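Local coordinates for Co-chaperone DjlA N-terminal domain-containing protein (Porphyromonas gingivalis, PDB 2H5N) that is of unknown function but belongs to the TerB-like family, is all-helical in its secondary structure and binds a magnesium ion, at residues A20-K23 and M24-S27; F50-Q54 and D55-L59; D65-A69 and S70-A74; S89-G92 and V93-A96. One frame throughout, in Å; residues are numbered along the deposited sequence.

All four contacts are local, made between residues three to five positions apart, yet they report on different depths of one all-helical TerB-like fold. Interactions 1 and 4 are buried, their centres about 8 and 7 Å from the centre of the chain, and lie on helices 15-30 and 81-94, which pack together through I21, I22 and A25 against Y90, L91 and I94. Interaction 2 is a surface contact and interaction 3 is partly buried; both record a loop entering a helix, 54-64 and 69-77. A side-chain amide completes the turn at 50-59, whereas backbone bonds and an isoleucine-alanine contact serve at 65-74. Interactions 1 and 3 also touch a second subunit.

Interaction 1: residues A20-K23 and M24-S27; sequences AIIK and MAKS
S27 and K23, one helical turn apart, make the one side-chain hydrogen bond between residues 20-23 and 24-27. The carbonyl oxygen K23 O takes two bonds, from S27 N at 3.0 Å and from S27 OG at 2.6 Å, and the two donors arrive from opposite faces of the carbonyl plane. The hydroxyl can fold back in this way because OG stands beside its own backbone N (chi1 -51°). Three further i to i+4 bonds complete the helical pattern; that from K26 N to I22 O, at 2.9 Å, is almost straight at 175°.

The short S27 OG bond marks the tight part of the contact, together with M24, whose CG is 3.3 Å from A20 O. M24 bends at chi2 and chi3, curling its end round toward K23, where CE comes to 3.9 Å from K23 C. Beyond it lie A72 and V73 of helix 69-77 and L115 of a second subunit. I22 CD1 and A25 CB, 4.3 Å apart, touch more loosely on the buried side, where both side chains pack on M43 of helix 37-47.

K23, partly exposed, forms the more open side; its NZ is hydrogen-bonded to S64 O and I67 O. K26 is buried, and its NZ has weak partners: L61 O, S64 OG, D65 in a long ion pair, and I35 O of a third subunit. K23 NZ and K26 NZ stay 6.8 Å apart.

Such chemistry implies a buried helix whose serine is satisfied within its own backbone, while K23 firmly and K26 weakly join it to the end of helix 54-64 and the loop that follows.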
loop_
_atom_site.group_PDB
_atom_site.type_symbol
_atom_site.label_atom_id
_atom_site.label_comp_id
_atom_site.label_asym_id
_atom_site.label_seq_id
_atom_site.Cartn_x
_atom_site.Cartn_y
_atom_site.Cartn_z
ATOM N N ALA A 20 -17.527 -5.204 0.128
ATOM C CA ALA A 20 -16.856 -5.770 1.309
ATOM C C ALA A 20 -15.944 -6.947 0.991
ATOM O O ALA A 20 -14.821 -7.044 1.528
ATOM C CB ALA A 20 -17.900 -6.166 2.379
ATOM N N ILE A 21 -16.445 -7.865 0.153
ATOM C CA ILE A 21 -15.671 -9.012 -0.304
ATOM C C ILE A 21 -14.370 -8.582 -0.982
ATOM O O ILE A 21 -13.268 -9.023 -0.605
ATOM C CB ILE A 21 -16.519 -9.911 -1.261
ATOM C CG1 ILE A 21 -17.655 -10.586 -0.441
ATOM C CG2 ILE A 21 -15.616 -10.953 -2.023
ATOM C CD1 ILE A 21 -18.726 -11.247 -1.279
ATOM N N ILE A 22 -14.494 -7.684 -1.941
ATOM C CA ILE A 22 -13.330 -7.194 -2.664
ATOM C C ILE A 22 -12.340 -6.377 -1.778
ATOM O O ILE A 22 -11.133 -6.505 -1.951
ATOM C CB ILE A 22 -13.712 -6.540 -4.056
ATOM C CG1 ILE A 22 -12.496 -6.543 -4.967
ATOM C CG2 ILE A 22 -14.222 -5.109 -3.941
ATOM C CD1 ILE A 22 -12.057 -7.946 -5.418
ATOM N N LYS A 23 -12.849 -5.632 -0.794
ATOM C CA LYS A 23 -12.024 -4.927 0.213
ATOM C C LYS A 23 -11.231 -5.922 1.113
ATOM O O LYS A 23 -10.062 -5.689 1.465
ATOM C CB LYS A 23 -12.943 -4.016 1.062
ATOM C CG LYS A 23 -12.302 -3.104 2.135
ATOM C CD LYS A 23 -11.334 -2.090 1.493
ATOM C CE LYS A 23 -11.057 -0.845 2.348
ATOM N NZ LYS A 23 -10.886 0.435 1.518
ATOM N N MET A 24 -11.850 -7.043 1.448
ATOM C CA MET A 24 -11.144 -8.081 2.211
ATOM C C MET A 24 -10.005 -8.699 1.397
ATOM O O MET A 24 -8.911 -8.904 1.910
ATOM C CB MET A 24 -12.121 -9.132 2.776
ATOM C CG MET A 24 -13.100 -8.545 3.867
ATOM S SD MET A 24 -12.254 -7.976 5.380
ATOM C CE MET A 24 -11.937 -6.246 4.947
ATOM N N ALA A 25 -10.259 -8.912 0.114
ATOM C CA ALA A 25 -9.307 -9.489 -0.827
ATOM C C ALA A 25 -8.127 -8.574 -1.080
ATOM O O ALA A 25 -6.975 -9.030 -1.086
ATOM C CB ALA A 25 -10.015 -9.827 -2.142
ATOM N N LYS A 26 -8.405 -7.293 -1.309
ATOM C CA LYS A 26 -7.360 -6.266 -1.330
ATOM C C LYS A 26 -6.481 -6.215 -0.051
ATOM O O LYS A 26 -5.244 -6.141 -0.115
ATOM C CB LYS A 26 -7.988 -4.919 -1.593
ATOM C CG LYS A 26 -8.201 -4.601 -3.094
ATOM C CD LYS A 26 -8.915 -3.251 -3.230
ATOM C CE LYS A 26 -9.156 -2.918 -4.659
ATOM N NZ LYS A 26 -9.515 -1.465 -4.910
ATOM N N SER A 27 -7.122 -6.202 1.101
ATOM C CA SER A 27 -6.414 -6.083 2.357
ATOM C C SER A 27 -5.490 -7.277 2.525
ATOM O O SER A 27 -4.338 -7.121 2.920
ATOM C CB SER A 27 -7.401 -5.991 3.529
ATOM O OG SER A 27 -8.385 -4.984 3.310
#

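Interaction 2: residues F50-Q54 and D55-L59; sequences FGILQ and DQVDL
Q56 turns its side chain back to L53, and OE1 accepts the backbone N-H of that residue at 3.0 Å. The bond lies in the plane of the amide, on a lone pair, with an N-H...O angle of 161°. Two torsions bring the oxygen there: CG sits beside the backbone N of Q56 (chi1 -65°), and the chain then runs extended. In return Q56 N donates to L53 O at 2.8 Å, although this donor stands above the carbonyl plane. Where the loop enters helix 54-64, then, only half of a capping box is formed: Q56 OE1 takes the N-H of L53, but the return bond ends on a main-chain oxygen.

I52 takes a less common rotamer, with CG1 between its backbone N and carbonyl carbon (chi1 61°). CG1 thereby meets V57 CG2 at 3.8 Å, the two side chains crossing at about a right angle, while I52 CB packs 3.6 Å from Q56 OE1. L53 and D55 run side by side, L53 CD1 being 3.9 Å from D55 OD2. I52 also leans on L18 of helix 15-30.

The chemistry implies that a neutral amide, rather than a charged group, completes the first turn on this largely exposed surface, with a small I52-V57 apolar contact close by.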
loop_
_atom_site.group_PDB
_atom_site.type_symbol
_atom_site.label_atom_id
_atom_site.label_comp_id
_atom_site.label_asym_id
_atom_site.label_seq_id
_atom_site.Cartn_x
_atom_site.Cartn_y
_atom_site.Cartn_z
ATOM N N PHE A 50 -19.198 -14.443 -8.150
ATOM C CA PHE A 50 -20.159 -13.887 -7.176
ATOM C C PHE A 50 -21.420 -13.324 -7.812
ATOM O O PHE A 50 -22.320 -12.851 -7.103
ATOM C CB PHE A 50 -19.487 -12.857 -6.279
ATOM C CG PHE A 50 -18.636 -13.475 -5.208
ATOM C CD1 PHE A 50 -19.202 -13.894 -4.018
ATOM C CD2 PHE A 50 -17.272 -13.657 -5.401
ATOM C CE1 PHE A 50 -18.414 -14.455 -3.009
ATOM C CE2 PHE A 50 -16.478 -14.230 -4.421
ATOM C CZ PHE A 50 -17.044 -14.641 -3.223
ATOM N N GLY A 51 -21.450 -13.344 -9.142
ATOM C CA GLY A 51 -22.664 -13.139 -9.897
ATOM C C GLY A 51 -22.826 -11.782 -10.512
ATOM O O GLY A 51 -23.941 -11.284 -10.647
ATOM N N ILE A 52 -21.715 -11.169 -10.882
ATOM C CA ILE A 52 -21.760 -9.860 -11.553
ATOM C C ILE A 52 -21.245 -9.945 -12.985
ATOM O O ILE A 52 -20.482 -10.853 -13.318
ATOM C CB ILE A 52 -20.941 -8.771 -10.827
ATOM C CG1 ILE A 52 -19.449 -9.155 -10.755
ATOM C CG2 ILE A 52 -21.589 -8.412 -9.515
ATOM C CD1 ILE A 52 -19.004 -9.740 -9.404
ATOM N N LEU A 53 -21.636 -8.963 -13.793
ATOM C CA LEU A 53 -21.106 -8.782 -15.143
ATOM C C LEU A 53 -19.769 -8.024 -15.139
ATOM O O LEU A 53 -19.536 -7.167 -14.276
ATOM C CB LEU A 53 -22.145 -8.080 -16.014
ATOM C CG LEU A 53 -23.022 -8.959 -16.910
ATOM C CD1 LEU A 53 -22.753 -8.666 -18.406
ATOM C CD2 LEU A 53 -22.888 -10.470 -16.598
ATOM N N GLN A 54 -18.905 -8.349 -16.106
ATOM C CA GLN A 54 -17.514 -7.901 -16.119
ATOM C C GLN A 54 -17.404 -6.383 -16.007
ATOM O O GLN A 54 -16.514 -5.871 -15.336
ATOM C CB GLN A 54 -16.810 -8.411 -17.375
ATOM C CG GLN A 54 -15.284 -8.544 -17.303
ATOM C CD GLN A 54 -14.764 -9.518 -18.369
ATOM O OE1 GLN A 54 -15.336 -10.599 -18.556
ATOM N NE2 GLN A 54 -13.697 -9.131 -19.089
ATOM N N ASP A 55 -18.345 -5.687 -16.635
ATOM C CA ASP A 55 -18.385 -4.222 -16.691
ATOM C C ASP A 55 -18.917 -3.545 -15.431
ATOM O O ASP A 55 -18.974 -2.317 -15.379
ATOM C CB ASP A 55 -19.223 -3.775 -17.891
ATOM C CG ASP A 55 -20.571 -4.464 -17.946
ATOM O OD1 ASP A 55 -21.432 -4.183 -17.071
ATOM O OD2 ASP A 55 -20.771 -5.306 -18.853
ATOM N N GLN A 56 -19.325 -4.338 -14.445
ATOM C CA GLN A 56 -19.688 -3.840 -13.117
ATOM C C GLN A 56 -18.518 -3.951 -12.163
ATOM O O GLN A 56 -18.517 -3.326 -11.108
ATOM C CB GLN A 56 -20.852 -4.646 -12.513
ATOM C CG GLN A 56 -22.186 -4.521 -13.277
ATOM C CD GLN A 56 -23.300 -5.422 -12.700
ATOM O OE1 GLN A 56 -23.159 -6.653 -12.641
ATOM N NE2 GLN A 56 -24.424 -4.805 -12.295
ATOM N N VAL A 57 -17.529 -4.765 -12.533
ATOM C CA VAL A 57 -16.404 -5.065 -11.647
ATOM C C VAL A 57 -15.633 -3.785 -11.326
ATOM O O VAL A 57 -15.340 -3.506 -10.167
ATOM C CB VAL A 57 -15.496 -6.215 -12.221
ATOM C CG1 VAL A 57 -14.104 -6.218 -11.581
ATOM C CG2 VAL A 57 -16.181 -7.581 -12.025
ATOM N N ASP A 58 -15.355 -2.975 -12.342
ATOM C CA ASP A 58 -14.485 -1.812 -12.136
ATOM C C ASP A 58 -15.085 -0.825 -11.108
ATOM O O ASP A 58 -14.370 -0.333 -10.232
ATOM C CB ASP A 58 -14.056 -1.163 -13.469
ATOM C CG ASP A 58 -12.819 -1.853 -14.106
ATOM O OD1 ASP A 58 -11.900 -2.324 -13.381
ATOM O OD2 ASP A 58 -12.745 -1.892 -15.358
ATOM N N LEU A 59 -16.393 -0.603 -11.164
ATOM C CA LEU A 59 -17.040 0.348 -10.238
ATOM C C LEU A 59 -17.233 -0.175 -8.814
ATOM O O LEU A 59 -17.337 0.608 -7.851
ATOM C CB LEU A 59 -18.387 0.818 -10.793
ATOM C CG LEU A 59 -18.412 1.773 -11.981
ATOM C CD1 LEU A 59 -19.870 2.025 -12.345
ATOM C CD2 LEU A 59 -17.665 3.114 -11.735
#

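Interaction 3: residues D65-A69 and S70-A74; sequences DSIEA and SQAVA
E68 and A72 are joined at the start of helix 69-77, where the backbone changes from extended to helical. I67 and E68 are extended (psi 149° and 140°), and from A69 onward the backbone angles are helical, leaving E68 at the N-cap position. Its carbonyl E68 O receives A72 N at 3.2 Å, nearly in line with the C=O bond, and also a weak bond from Q71 N at 3.0 Å. The next step of the helix follows as V73 N donates to A69 O at 3.1 Å.

Side chains add modest packing to this turn. I67 CD1 reaches across to A72 CB at 3.8 Å, the N' to N4 pairing of a hydrophobic staple, here a small one because N4 is alanine; with CG1 between backbone N and carbonyl carbon (chi1 65°), the isoleucine tip is directed over the helix start. E68 CB lies 3.7 Å from S70 OG, a van der Waals approach, while the glutamate chain bends at chi2 and carries the carboxylate off from the helix. V73 CG2 covers A69 O at 3.4 Å.

Within the fold, the contact joins the loop after helix 54-64 to a short helix laid against helix 15-30: I67 packs on T19 and A72 on A20. From a second subunit, another copy of the protein, come T114 against A69, A77 against S70, and V73 against its own counterpart.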
loop_
_atom_site.group_PDB
_atom_site.type_symbol
_atom_site.label_atom_id
_atom_site.label_comp_id
_atom_site.label_asym_id
_atom_site.label_seq_id
_atom_site.Cartn_x
_atom_site.Cartn_y
_atom_site.Cartn_z
ATOM N N ASP A 65 -12.785 1.537 -2.271
ATOM C CA ASP A 65 -11.909 2.590 -1.748
ATOM C C ASP A 65 -12.648 3.621 -0.886
ATOM O O ASP A 65 -12.018 4.386 -0.174
ATOM C CB ASP A 65 -11.149 3.341 -2.870
ATOM C CG ASP A 65 -10.458 2.416 -3.858
ATOM O OD1 ASP A 65 -9.728 1.486 -3.439
ATOM O OD2 ASP A 65 -10.636 2.629 -5.069
ATOM N N SER A 66 -13.967 3.689 -0.981
ATOM C CA SER A 66 -14.709 4.656 -0.169
ATOM C C SER A 66 -15.225 4.047 1.137
ATOM O O SER A 66 -15.904 4.732 1.914
ATOM C CB SER A 66 -15.871 5.268 -0.957
ATOM O OG SER A 66 -16.911 4.318 -1.162
ATOM N N ILE A 67 -14.942 2.767 1.378
ATOM C CA ILE A 67 -15.366 2.172 2.629
ATOM C C ILE A 67 -14.192 1.729 3.469
ATOM O O ILE A 67 -13.147 1.353 2.954
ATOM C CB ILE A 67 -16.404 1.017 2.491
ATOM C CG1 ILE A 67 -15.807 -0.196 1.756
ATOM C CG2 ILE A 67 -17.787 1.559 1.981
ATOM C CD1 ILE A 67 -16.193 -1.557 2.397
ATOM N N GLU A 68 -14.390 1.788 4.774
ATOM C CA GLU A 68 -13.433 1.304 5.737
ATOM C C GLU A 68 -13.322 -0.238 5.746
ATOM O O GLU A 68 -14.330 -0.961 5.711
ATOM C CB GLU A 68 -13.856 1.786 7.127
ATOM C CG GLU A 68 -13.929 3.311 7.304
ATOM C CD GLU A 68 -12.581 3.972 7.123
ATOM O OE1 GLU A 68 -11.598 3.465 7.716
ATOM O OE2 GLU A 68 -12.503 4.986 6.383
ATOM N N ALA A 69 -12.093 -0.741 5.888
ATOM C CA ALA A 69 -11.899 -2.186 6.045
ATOM C C ALA A 69 -12.747 -2.711 7.202
ATOM O O ALA A 69 -13.311 -3.793 7.122
ATOM C CB ALA A 69 -10.388 -2.558 6.189
ATOM N N SER A 70 -12.890 -1.939 8.270
ATOM C CA SER A 70 -13.639 -2.417 9.448
ATOM C C SER A 70 -15.139 -2.607 9.162
ATOM O O SER A 70 -15.793 -3.487 9.712
ATOM C CB SER A 70 -13.400 -1.487 10.649
ATOM O OG SER A 70 -13.673 -0.142 10.322
ATOM N N GLN A 71 -15.668 -1.799 8.254
ATOM C CA GLN A 71 -17.054 -1.927 7.846
ATOM C C GLN A 71 -17.295 -3.133 6.962
ATOM O O GLN A 71 -18.359 -3.779 7.047
ATOM C CB GLN A 71 -17.480 -0.649 7.109
ATOM C CG GLN A 71 -18.850 -0.695 6.457
ATOM C CD GLN A 71 -20.019 -0.910 7.414
ATOM O OE1 GLN A 71 -19.881 -0.868 8.661
ATOM N NE2 GLN A 71 -21.195 -1.134 6.830
ATOM N N ALA A 72 -16.322 -3.452 6.102
ATOM C CA ALA A 72 -16.390 -4.683 5.279
ATOM C C ALA A 72 -16.426 -5.915 6.180
ATOM O O ALA A 72 -17.154 -6.858 5.930
ATOM C CB ALA A 72 -15.194 -4.749 4.293
ATOM N N VAL A 73 -15.613 -5.914 7.229
ATOM C CA VAL A 73 -15.615 -7.005 8.220
ATOM C C VAL A 73 -17.016 -7.207 8.840
ATOM O O VAL A 73 -17.559 -8.322 8.823
ATOM C CB VAL A 73 -14.577 -6.756 9.351
ATOM C CG1 VAL A 73 -14.737 -7.795 10.504
ATOM C CG2 VAL A 73 -13.088 -6.724 8.797
ATOM N N ALA A 74 -17.594 -6.134 9.392
ATOM C CA ALA A 74 -18.999 -6.137 9.917
ATOM C C ALA A 74 -20.006 -6.722 8.904
ATOM O O ALA A 74 -20.892 -7.528 9.258
ATOM C CB ALA A 74 -19.403 -4.730 10.283
#

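Interaction 4: residues S89-G92 and V93-A96; sequences SYLG and VIMA
The last turns of helix 81-94, a central helix of this TerB-like bundle, place I94 over the ring of Y90. The methyl I94 CD1 lies 3.8 Å from the centroid of the Y90 ring and 22° off its normal, a CH-pi contact over the face that is shifted toward the rim, so that its closest ring atom is Y90 CZ at 3.5 Å. The tyrosine swings its ring away from its own backbone N (chi1 169°), and the isoleucine holds CG1 beside its backbone N (chi1 -77°) with CD1 extended; together these torsions bring ring and methyl into contact across one helical turn. L91 CD2 touches the same methyl more distantly.

The backbone bonds lengthen toward the helix end. V93 N donates to S89 O at 3.0 Å, with a second, weak bond to Y90 O; I94 N reaches Y90 O at 3.3 Å. V93 CG1 packs close to S89 O, at 3.2 Å.

Outside the turn, Y90 OH is hydrogen-bonded to M43 O of helix 37-47, and the ring meets F50 edge-to-face. I94 packs on V29, one of the residues at the magnesium site, while S89 OG bonds with K85 O and N129 ND2.

The chemistry implies a division of labour within one tyrosine: its face is used for dispersion against an aliphatic methyl, and its buried hydroxyl is satisfied by a backbone carbonyl of another helix.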
loop_
_atom_site.group_PDB
_atom_site.type_symbol
_atom_site.label_atom_id
_atom_site.label_comp_id
_atom_site.label_asym_id
_atom_site.label_seq_id
_atom_site.Cartn_x
_atom_site.Cartn_y
_atom_site.Cartn_z
ATOM N N SER A 89 -13.679 -19.464 0.660
ATOM C CA SER A 89 -13.113 -20.298 -0.410
ATOM C C SER A 89 -12.422 -19.397 -1.396
ATOM O O SER A 89 -11.315 -19.685 -1.825
ATOM C CB SER A 89 -14.174 -21.202 -1.081
ATOM O OG SER A 89 -14.852 -21.953 -0.086
ATOM N N TYR A 90 -13.075 -18.285 -1.696
ATOM C CA TYR A 90 -12.581 -17.247 -2.597
ATOM C C TYR A 90 -11.255 -16.662 -2.110
ATOM O O TYR A 90 -10.291 -16.547 -2.863
ATOM C CB TYR A 90 -13.639 -16.137 -2.699
ATOM C CG TYR A 90 -13.160 -14.872 -3.385
ATOM C CD1 TYR A 90 -12.763 -14.898 -4.725
ATOM C CD2 TYR A 90 -13.103 -13.637 -2.695
ATOM C CE1 TYR A 90 -12.331 -13.761 -5.354
ATOM C CE2 TYR A 90 -12.682 -12.474 -3.343
ATOM C CZ TYR A 90 -12.297 -12.543 -4.676
ATOM O OH TYR A 90 -11.862 -11.417 -5.366
ATOM N N LEU A 91 -11.193 -16.332 -0.821
ATOM C CA LEU A 91 -9.997 -15.749 -0.282
ATOM C C LEU A 91 -8.863 -16.766 -0.345
ATOM O O LEU A 91 -7.741 -16.408 -0.634
ATOM C CB LEU A 91 -10.232 -15.180 1.113
ATOM C CG LEU A 91 -11.106 -13.908 1.173
ATOM C CD1 LEU A 91 -11.490 -13.641 2.599
ATOM C CD2 LEU A 91 -10.415 -12.657 0.541
ATOM N N GLY A 92 -9.198 -18.043 -0.171
ATOM C CA GLY A 92 -8.244 -19.099 -0.143
ATOM C C GLY A 92 -7.627 -19.441 -1.474
ATOM O O GLY A 92 -6.453 -19.841 -1.522
ATOM N N VAL A 93 -8.397 -19.293 -2.549
ATOM C CA VAL A 93 -7.872 -19.569 -3.873
ATOM C C VAL A 93 -7.063 -18.425 -4.468
ATOM O O VAL A 93 -6.262 -18.674 -5.373
ATOM C CB VAL A 93 -8.969 -19.996 -4.890
ATOM C CG1 VAL A 93 -9.841 -21.122 -4.313
ATOM C CG2 VAL A 93 -9.785 -18.815 -5.316
ATOM N N ILE A 94 -7.261 -17.186 -3.985
ATOM C CA ILE A 94 -6.495 -16.028 -4.497
ATOM C C ILE A 94 -4.979 -16.216 -4.376
ATOM O O ILE A 94 -4.235 -15.958 -5.335
ATOM C CB ILE A 94 -6.949 -14.693 -3.869
ATOM C CG1 ILE A 94 -8.250 -14.256 -4.511
ATOM C CG2 ILE A 94 -5.854 -13.583 -4.002
ATOM C CD1 ILE A 94 -9.015 -13.199 -3.696
ATOM N N MET A 95 -4.520 -16.686 -3.217
ATOM C CA MET A 95 -3.088 -16.816 -3.015
ATOM C C MET A 95 -2.544 -18.213 -3.357
ATOM O O MET A 95 -1.333 -18.426 -3.313
ATOM C CB MET A 95 -2.661 -16.303 -1.619
ATOM C CG MET A 95 -2.917 -14.778 -1.382
ATOM S SD MET A 95 -2.304 -14.292 0.213
ATOM C CE MET A 95 -3.294 -15.401 1.188
ATOM N N ALA A 96 -3.420 -19.154 -3.706
ATOM C CA ALA A 96 -2.947 -20.482 -4.091
ATOM C C ALA A 96 -2.308 -20.420 -5.476
ATOM O O ALA A 96 -2.738 -19.649 -6.341
ATOM C CB ALA A 96 -4.082 -21.538 -4.050
#